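Local coordinates for BluB-like flavoprotein (PDB 3EO8) that probably acts as an FMN-dependent oxidoreductase of the nitroreductase family, a homodimer that binds its flavin with residues from both subunits, at the interface of chains A and B. Coordinates in Å, arbitrary orientation; residue numbers count along the deposited sequence, not the author numbering. Chains: chain A/B, BluB-like flavoprotein.

Contact 1: the interface of chains A and B. Residues chain A 37-38, 144, 147-148; chain B 143, 147, 151, 162.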
ATOM      1  N   ALA A  37      -4.524   7.950   7.167  1.00 25.36           N
ATOM      2  CA  ALA A  37      -3.316   7.409   6.553  1.00 24.82           C
ATOM      3  C   ALA A  37      -2.680   8.433   5.639  1.00 25.21           C
ATOM      4  O   ALA A  37      -3.386   9.261   5.053  1.00 24.86           O
ATOM      5  CB  ALA A  37      -3.651   6.152   5.745  1.00 24.61           C
ATOM      6  N   PRO A  38      -1.351   8.349   5.462  1.00 24.56           N
ATOM      7  CA  PRO A  38      -0.699   9.240   4.526  1.00 24.09           C
ATOM      8  C   PRO A  38      -1.089   8.813   3.125  1.00 24.09           C
ATOM      9  O   PRO A  38      -1.502   7.658   2.929  1.00 23.72           O
ATOM     10  CB  PRO A  38       0.787   8.996   4.783  1.00 25.33           C
ATOM     11  CG  PRO A  38       0.850   7.533   5.292  1.00 24.61           C
ATOM     12  CD  PRO A  38      -0.425   7.376   6.077  1.00 24.24           C
ATOM     13  N   ALA A 144      -1.653   1.792   3.059  1.00 23.13           N
ATOM     14  CA  ALA A 144      -1.522   2.514   4.325  1.00 23.24           C
ATOM     15  C   ALA A 144      -2.892   2.697   4.989  1.00 23.60           C
ATOM     16  O   ALA A 144      -3.059   2.433   6.191  1.00 24.22           O
ATOM     17  CB  ALA A 144      -0.819   3.853   4.106  1.00 22.87           C
ATOM     18  N   GLU A 147      -4.303  -0.742   6.119  1.00 23.23           N
ATOM     19  CA  GLU A 147      -3.594  -1.178   7.342  1.00 22.59           C
ATOM     20  C   GLU A 147      -4.063  -0.455   8.595  1.00 22.73           C
ATOM     21  O   GLU A 147      -4.262  -1.104   9.598  1.00 23.03           O
ATOM     22  CB  GLU A 147      -2.080  -1.138   7.143  1.00 22.95           C
ATOM     23  CG  GLU A 147      -1.260  -1.673   8.312  1.00 23.33           C
ATOM     24  CD  GLU A 147      -1.322  -3.194   8.509  1.00 25.04           C
ATOM     25  OE1 GLU A 147      -2.067  -3.879   7.784  1.00 23.59           O
ATOM     26  OE2 GLU A 147      -0.593  -3.691   9.431  1.00 24.01           O
ATOM     27  N   ASN A 148      -4.314   0.857   8.517  1.00 23.42           N
ATOM     28  CA  ASN A 148      -4.865   1.608   9.639  1.00 23.44           C
ATOM     29  C   ASN A 148      -6.241   1.060  10.068  1.00 23.49           C
ATOM     30  O   ASN A 148      -6.533   0.929  11.257  1.00 23.52           O
ATOM     31  CB  ASN A 148      -4.990   3.100   9.258  1.00 23.15           C
ATOM     32  CG  ASN A 148      -3.700   3.897   9.451  1.00 23.71           C
ATOM     33  OD1 ASN A 148      -2.616   3.345   9.604  1.00 21.96           O
ATOM     34  ND2 ASN A 148      -3.832   5.229   9.418  1.00 22.57           N
TER
ATOM     35  N   GLY B 143       2.672  -0.830   1.130  1.00 23.71           N
ATOM     36  CA  GLY B 143       2.126   0.264   1.931  1.00 21.53           C
ATOM     37  C   GLY B 143       1.718  -0.138   3.341  1.00 22.04           C
ATOM     38  O   GLY B 143       1.876   0.643   4.278  1.00 21.42           O
ATOM     39  N   GLU B 147       3.448   1.603   6.466  1.00 23.15           N
ATOM     40  CA  GLU B 147       2.579   2.176   7.511  1.00 22.59           C
ATOM     41  C   GLU B 147       2.874   1.603   8.904  1.00 22.82           C
ATOM     42  O   GLU B 147       2.848   2.329   9.891  1.00 22.49           O
ATOM     43  CB  GLU B 147       1.080   2.032   7.118  1.00 22.28           C
ATOM     44  CG  GLU B 147       0.083   2.729   8.097  1.00 23.40           C
ATOM     45  CD  GLU B 147       0.219   4.258   8.149  1.00 24.17           C
ATOM     46  OE1 GLU B 147       1.093   4.829   7.466  1.00 24.64           O
ATOM     47  OE2 GLU B 147      -0.572   4.878   8.895  1.00 25.59           O
ATOM     48  N   LEU B 151       3.977   4.087  11.923  1.00 23.71           N
ATOM     49  CA  LEU B 151       3.343   4.181  13.236  1.00 24.52           C
ATOM     50  C   LEU B 151       4.310   3.790  14.339  1.00 24.48           C
ATOM     51  O   LEU B 151       4.322   4.385  15.408  1.00 24.24           O
ATOM     52  CB  LEU B 151       2.051   3.354  13.314  1.00 25.88           C
ATOM     53  CG  LEU B 151       0.954   3.779  12.336  1.00 25.19           C
ATOM     54  CD1 LEU B 151      -0.250   2.812  12.451  1.00 27.11           C
ATOM     55  CD2 LEU B 151       0.527   5.229  12.503  1.00 26.53           C
ATOM     56  N   TRP B 162       7.150   9.794   4.276  1.00 24.12           N
ATOM     57  CA  TRP B 162       7.165   8.793   3.207  1.00 24.66           C
ATOM     58  C   TRP B 162       7.440   9.538   1.904  1.00 24.84           C
ATOM     59  O   TRP B 162       6.900  10.637   1.694  1.00 26.29           O
ATOM     60  CB  TRP B 162       5.774   8.174   3.227  1.00 24.59           C
ATOM     61  CG  TRP B 162       5.530   6.882   2.519  1.00 24.41           C
ATOM     62  CD1 TRP B 162       6.073   6.437   1.343  1.00 25.06           C
ATOM     63  CD2 TRP B 162       4.575   5.909   2.913  1.00 24.16           C
ATOM     64  NE1 TRP B 162       5.519   5.225   1.005  1.00 24.66           N
ATOM     65  CE2 TRP B 162       4.608   4.878   1.978  1.00 23.89           C
ATOM     66  CE3 TRP B 162       3.696   5.813   3.993  1.00 23.04           C
ATOM     67  CZ2 TRP B 162       3.745   3.786   2.061  1.00 22.79           C
ATOM     68  CZ3 TRP B 162       2.881   4.726   4.084  1.00 23.92           C
ATOM     69  CH2 TRP B 162       2.917   3.724   3.145  1.00 24.18           C
TER
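The carboxylate oxygen OE2 of B:Glu147 meets the side-chain amide of A:Asn148 through both of its polar atoms. The nitrogen ND2 of A:Asn148 gives B:Glu147 OE2 a weak, bent hydrogen bond of 3.3 Å, 120° at the hydrogen. The modelled amide oxygen A:Asn148 OD1 lies nearer, 2.7 Å from B:Glu147 OE2. Two acceptors this close would clash unless the glutamate carries a proton or the amide's O and N are exchanged, so this part of the polar pairing is doubtful. The two side chains cross at about a right angle, amide and carboxylate planes turned 49° apart. B:Glu147 arrives here because CG points away from its backbone N (chi1 -175°) and the chain then bends at chi2. Its other oxygen, B:Glu147 OE1, faces the A:Pro38 ring, 3.3 Å from CD, and lies at the indole edge of its own chain's B:Trp162, in the ring plane. The same proline approaches the benzo rim of B:Trp162, A:Pro38 CG 3.6 Å from CE3. A:Ala144 comes to that rim, its CB 3.8 Å from B:Trp162 CZ3, while its CA packs on B:Glu147 CB at 3.8 Å. B:Leu151 flanks A:Asn148 through its CD1 methyl. The patch joins the paired helices 137-155 of the dimer; since Pro38 and Trp162 both belong to FMN pockets, it probably also steadies the wall of a flavin site.

Contact 2: the interface of chains A and B. Residues chain A 49-51, 53, 56, 181; chain B 218-219.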
ATOM      1  N   VAL A  49     -17.123   1.020   1.262  1.00 24.83           N
ATOM      2  CA  VAL A  49     -18.525   0.646   1.158  1.00 24.51           C
ATOM      3  C   VAL A  49     -18.800  -0.499   2.099  1.00 24.24           C
ATOM      4  O   VAL A  49     -18.275  -1.583   1.928  1.00 23.21           O
ATOM      5  CB  VAL A  49     -18.898   0.252  -0.289  1.00 25.46           C
ATOM      6  CG1 VAL A  49     -20.381  -0.125  -0.396  1.00 25.73           C
ATOM      7  CG2 VAL A  49     -18.566   1.392  -1.230  1.00 25.69           C
ATOM      8  N   VAL A  50     -19.603  -0.245   3.129  1.00 24.31           N
ATOM      9  CA  VAL A  50     -19.813  -1.224   4.177  1.00 23.95           C
ATOM     10  C   VAL A  50     -21.108  -2.013   3.977  1.00 23.10           C
ATOM     11  O   VAL A  50     -22.203  -1.435   3.936  1.00 24.00           O
ATOM     12  CB  VAL A  50     -19.890  -0.508   5.525  1.00 23.79           C
ATOM     13  CG1 VAL A  50     -20.105  -1.532   6.635  1.00 26.16           C
ATOM     14  CG2 VAL A  50     -18.602   0.268   5.774  1.00 22.72           C
ATOM     15  N   ILE A  51     -20.992  -3.334   3.850  1.00 23.03           N
ATOM     16  CA  ILE A  51     -22.136  -4.170   3.558  1.00 23.10           C
ATOM     17  C   ILE A  51     -22.367  -5.190   4.639  1.00 24.56           C
ATOM     18  O   ILE A  51     -21.461  -5.926   5.000  1.00 23.64           O
ATOM     19  CB  ILE A  51     -21.937  -4.924   2.219  1.00 23.10           C
ATOM     20  CG1 ILE A  51     -21.794  -3.944   1.082  1.00 22.61           C
ATOM     21  CG2 ILE A  51     -23.125  -5.852   1.920  1.00 22.96           C
ATOM     22  CD1 ILE A  51     -21.160  -4.553  -0.160  1.00 22.51           C
ATOM     23  N   ARG A  53     -25.718  -6.616   4.241  1.00 25.84           N
ATOM     24  CA  ARG A  53     -26.884  -7.246   3.617  0.50 26.53           C
ATOM     25  C   ARG A  53     -26.477  -8.590   3.018  1.00 25.81           C
ATOM     26  O   ARG A  53     -25.686  -8.657   2.095  1.00 26.47           O
ATOM     27  CB  ARG A  53     -27.489  -6.321   2.549  0.50 26.56           C
ATOM     28  CG  ARG A  53     -28.909  -6.687   2.160  0.50 27.46           C
ATOM     29  CD  ARG A  53     -29.321  -6.066   0.828  0.50 26.94           C
ATOM     30  NE  ARG A  53     -29.412  -4.611   0.882  0.50 26.62           N
ATOM     31  CZ  ARG A  53     -29.275  -3.793  -0.161  0.50 24.93           C
ATOM     32  NH1 ARG A  53     -28.989  -4.260  -1.372  0.50 25.20           N
ATOM     33  NH2 ARG A  53     -29.397  -2.492   0.014  0.50 26.36           N
ATOM     34  N   LEU A  56     -26.774  -9.339  -0.849  1.00 24.44           N
ATOM     35  CA  LEU A  56     -25.782  -8.654  -1.682  1.00 23.77           C
ATOM     36  C   LEU A  56     -24.431  -9.373  -1.602  1.00 23.44           C
ATOM     37  O   LEU A  56     -23.749  -9.565  -2.598  1.00 22.83           O
ATOM     38  CB  LEU A  56     -25.672  -7.186  -1.246  1.00 23.98           C
ATOM     39  CG  LEU A  56     -24.676  -6.280  -1.938  1.00 23.38           C
ATOM     40  CD1 LEU A  56     -24.792  -6.350  -3.462  1.00 26.13           C
ATOM     41  CD2 LEU A  56     -24.903  -4.857  -1.433  1.00 22.80           C
ATOM     42  N   THR A 181     -27.892  -1.314  -5.150  1.00 23.69           N
ATOM     43  CA  THR A 181     -27.835  -0.289  -4.118  1.00 24.51           C
ATOM     44  C   THR A 181     -27.919   1.158  -4.621  1.00 25.00           C
ATOM     45  O   THR A 181     -28.091   2.065  -3.821  1.00 24.68           O
ATOM     46  CB  THR A 181     -26.502  -0.378  -3.322  1.00 24.96           C
ATOM     47  OG1 THR A 181     -25.407   0.037  -4.144  1.00 23.68           O
ATOM     48  CG2 THR A 181     -26.235  -1.791  -2.780  1.00 26.29           C
TER
ATOM     49  N   ILE B 218     -24.229   0.572   3.222  1.00 28.14           N
ATOM     50  CA  ILE B 218     -25.384   0.059   2.481  1.00 29.27           C
ATOM     51  C   ILE B 218     -26.466  -0.355   3.462  1.00 31.80           C
ATOM     52  O   ILE B 218     -26.197  -1.073   4.418  1.00 30.84           O
ATOM     53  CB  ILE B 218     -24.990  -1.123   1.585  1.00 29.18           C
ATOM     54  CG1 ILE B 218     -23.977  -0.672   0.543  1.00 27.86           C
ATOM     55  CG2 ILE B 218     -26.226  -1.760   0.855  1.00 28.65           C
ATOM     56  CD1 ILE B 218     -24.269   0.658  -0.096  1.00 29.83           C
ATOM     57  N   LYS B 219     -27.695   0.097   3.214  1.00 34.13           N
ATOM     58  CA  LYS B 219     -28.806  -0.190   4.112  1.00 36.54           C
ATOM     59  C   LYS B 219     -29.648  -1.291   3.478  1.00 38.49           C
ATOM     60  O   LYS B 219     -29.934  -1.191   2.288  1.00 39.87           O
ATOM     61  CB  LYS B 219     -29.631   1.082   4.372  1.00 36.25           C
ATOM     62  OXT LYS B 219     -30.044  -2.297   4.098  1.00 40.69           O
TER
HETATM   63  O   HOH W   1     -23.927  -0.922   6.081  1.00 25.66           O
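B:Ile218 inserts its branched side chain among chain A residues that approach from several directions. A:Ile51 runs beside it, pointing the same way, with A:Ile51 CG1 4.0 Å from B:Ile218 CG1. A:Leu56 and A:Thr181 cross it at about right angles, both meeting its CG2 branch; A:Thr181 CG2 is 3.6 Å from B:Ile218 CG2. A:Val49 slants past the other branch, A:Val49 CG1 3.8 Å from B:Ile218 CG1. With CG1 opposite its carbonyl carbon (chi1 -62°), B:Ile218 sends one branch toward the strand and the other toward A:Thr181 and A:Arg53. A:Arg53 bends at chi3 (-67°), sets its guanidinium by B:Ile218 CG2, and donates from NH2 to B:Lys219 O, a terminal carboxylate oxygen, at 2.7 Å. That bond is nearly straight (168° at the hydrogen) and the oxygen lies in the guanidinium plane, although NH2 stands above the carboxylate plane. On the backbone, B:Ile218 N donates to A:Val50 O at 2.9 Å. A water oxygen links A:Val50 O to B:Ile218 O, 2.8 Å from each. The lysine side chain is incompletely modelled. The C-terminal tail of one subunit is thus fastened beside strand 47-51 of the other, an exchange of tails that probably helps hold the dimer together.

Contact 3: the interface of chains A and B. Residues chain A 162, 164, 167, 191-192; chain B 135, 137, 140.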
ATOM      1  N   TRP A 162      -7.800  -9.137   4.455  1.00 24.63           N
ATOM      2  CA  TRP A 162      -7.682  -8.280   3.285  1.00 25.33           C
ATOM      3  C   TRP A 162      -7.748  -9.158   2.042  1.00 26.06           C
ATOM      4  O   TRP A 162      -7.116 -10.194   2.017  1.00 26.43           O
ATOM      5  CB  TRP A 162      -6.307  -7.657   3.416  1.00 25.07           C
ATOM      6  CG  TRP A 162      -5.923  -6.457   2.609  1.00 25.34           C
ATOM      7  CD1 TRP A 162      -6.259  -6.150   1.321  1.00 24.50           C
ATOM      8  CD2 TRP A 162      -4.969  -5.484   3.017  1.00 23.85           C
ATOM      9  NE1 TRP A 162      -5.625  -4.993   0.946  1.00 25.07           N
ATOM     10  CE2 TRP A 162      -4.820  -4.571   1.969  1.00 23.44           C
ATOM     11  CE3 TRP A 162      -4.261  -5.272   4.203  1.00 24.14           C
ATOM     12  CZ2 TRP A 162      -3.975  -3.461   2.057  1.00 25.09           C
ATOM     13  CZ3 TRP A 162      -3.432  -4.160   4.298  1.00 23.94           C
ATOM     14  CH2 TRP A 162      -3.289  -3.277   3.217  1.00 25.13           C
ATOM     15  N   THR A 164      -7.601  -9.271  -2.314  1.00 25.05           N
ATOM     16  CA  THR A 164      -7.549  -8.759  -3.685  1.00 24.31           C
ATOM     17  C   THR A 164      -7.746  -9.883  -4.690  1.00 23.77           C
ATOM     18  O   THR A 164      -7.775  -9.634  -5.904  1.00 25.31           O
ATOM     19  CB  THR A 164      -6.248  -7.977  -3.979  1.00 24.75           C
ATOM     20  OG1 THR A 164      -5.103  -8.783  -3.703  1.00 24.74           O
ATOM     21  CG2 THR A 164      -6.215  -6.663  -3.179  1.00 24.00           C
ATOM     22  N   ASN A 167     -10.230  -9.842  -7.819  1.00 24.20           N
ATOM     23  CA  ASN A 167     -10.225  -8.685  -8.721  1.00 23.69           C
ATOM     24  C   ASN A 167     -10.237  -9.009 -10.211  1.00 23.57           C
ATOM     25  O   ASN A 167     -10.515  -8.116 -11.001  1.00 22.90           O
ATOM     26  CB  ASN A 167      -9.089  -7.695  -8.397  1.00 24.76           C
ATOM     27  CG  ASN A 167      -9.351  -6.875  -7.124  1.00 25.46           C
ATOM     28  OD1 ASN A 167     -10.477  -6.723  -6.671  1.00 26.34           O
ATOM     29  ND2 ASN A 167      -8.288  -6.352  -6.553  1.00 26.80           N
ATOM     30  N   GLY A 191     -10.654  -1.704  -5.200  1.00 22.83           N
ATOM     31  CA  GLY A 191      -9.243  -1.965  -4.924  1.00 23.78           C
ATOM     32  C   GLY A 191      -9.006  -3.254  -4.144  1.00 24.21           C
ATOM     33  O   GLY A 191      -8.085  -4.021  -4.433  1.00 25.38           O
ATOM     34  N   ALA A 192      -9.823  -3.462  -3.117  1.00 24.04           N
ATOM     35  CA  ALA A 192      -9.663  -4.581  -2.210  1.00 24.51           C
ATOM     36  C   ALA A 192     -11.011  -4.813  -1.517  1.00 24.64           C
ATOM     37  O   ALA A 192     -11.884  -3.936  -1.584  1.00 24.23           O
ATOM     38  CB  ALA A 192      -8.559  -4.294  -1.185  1.00 25.22           C
TER
ATOM     39  N   ARG B 135      -4.790  -1.866  -9.407  1.00 23.99           N
ATOM     40  CA  ARG B 135      -5.007  -1.828  -7.944  1.00 23.98           C
ATOM     41  C   ARG B 135      -3.829  -2.564  -7.269  1.00 24.18           C
ATOM     42  O   ARG B 135      -3.902  -2.925  -6.097  1.00 24.82           O
ATOM     43  CB  ARG B 135      -6.332  -2.433  -7.528  1.00 24.26           C
ATOM     44  CG  ARG B 135      -6.572  -3.872  -7.941  1.00 24.30           C
ATOM     45  CD  ARG B 135      -7.244  -4.062  -9.264  1.00 25.05           C
ATOM     46  NE  ARG B 135      -8.603  -3.555  -9.270  1.00 25.44           N
ATOM     47  CZ  ARG B 135      -9.417  -3.602 -10.315  1.00 23.97           C
ATOM     48  NH1 ARG B 135      -9.007  -4.115 -11.476  1.00 24.31           N
ATOM     49  NH2 ARG B 135     -10.635  -3.121 -10.209  1.00 25.60           N
ATOM     50  N   PRO B 137      -1.859  -5.059  -5.979  1.00 25.26           N
ATOM     51  CA  PRO B 137      -1.821  -5.656  -4.626  1.00 25.40           C
ATOM     52  C   PRO B 137      -0.414  -5.718  -4.032  1.00 24.55           C
ATOM     53  O   PRO B 137      -0.273  -5.644  -2.821  1.00 24.18           O
ATOM     54  CB  PRO B 137      -2.400  -7.058  -4.853  1.00 25.90           C
ATOM     55  CG  PRO B 137      -3.329  -6.884  -6.026  1.00 26.12           C
ATOM     56  CD  PRO B 137      -2.544  -5.947  -6.934  1.00 25.76           C
ATOM     57  N   GLN B 140      -0.044  -2.363  -2.461  1.00 23.73           N
ATOM     58  CA  GLN B 140      -0.848  -2.346  -1.220  1.00 23.36           C
ATOM     59  C   GLN B 140      -0.097  -2.987  -0.090  1.00 23.24           C
ATOM     60  O   GLN B 140      -0.059  -2.446   1.053  1.00 23.76           O
ATOM     61  CB  GLN B 140      -2.193  -3.059  -1.438  1.00 23.72           C
ATOM     62  CG  GLN B 140      -3.127  -2.359  -2.407  1.00 23.30           C
ATOM     63  CD  GLN B 140      -4.528  -2.953  -2.399  1.00 24.16           C
ATOM     64  OE1 GLN B 140      -5.085  -3.177  -1.355  1.00 24.34           O
ATOM     65  NE2 GLN B 140      -5.098  -3.194  -3.587  1.00 22.80           N
TER
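The B:Gln140 amide bridges two chain A groups, using a different end for each. B:Gln140 OE1 accepts from the indole NE1 of A:Trp162 at 3.0 Å, lying in the ring plane at its edge; ring and amide planes are 37° apart. B:Gln140 NE2 donates to the backbone oxygen A:Gly191 O at 3.2 Å. A:Trp162 CZ2 also packs on the aliphatic B:Gln140 CB. Beside this pair, A:Thr164, an FMN-binding residue, slants across the B:Pro137 ring, CB 3.7 Å from CG, while its methyl CG2 approaches the B:Gln140 amide. A:Asn167 leans over the bent aliphatic chain of B:Arg135, ND2 3.3 Å from CG, with amide and guanidinium planes 30° apart. One shell out, B:Arg135 O takes a second bond from B:Gln140 NE2, 2.8 Å and in the carbonyl plane, which fixes the amide's rotation and tells its O end from its N end. The B:Gln140 side chain reaches this position extended beyond CG (chi2 -170°). Gln140 and Pro137 are also FMN-pocket residues, so these bonds probably brace the flavin site across the subunit boundary. A:Gly191 O is gripped from opposite faces of its carbonyl plane, by B:Gln140 NE2 on one and A:Asn167 ND2, 3.2 Å away, on the other.

Contacts 1 and 3 are about 15 Å apart between the centres of their C-alpha atoms; contact 2 lies about 26 Å from contact 1 and 19 Å from contact 3. Helix 137-155 and Trp162 serve both contacts 1 and 3, with Trp162 coming from chain B in the first and chain A in the second. They therefore probably border the two different flavin sites of the dimer. Contact 2 shares no residue with them and ties down an exchanged C-terminal tail at the periphery. Twofold symmetry repeats every contact, so the dimer is probably secured both near its flavins and at its margins.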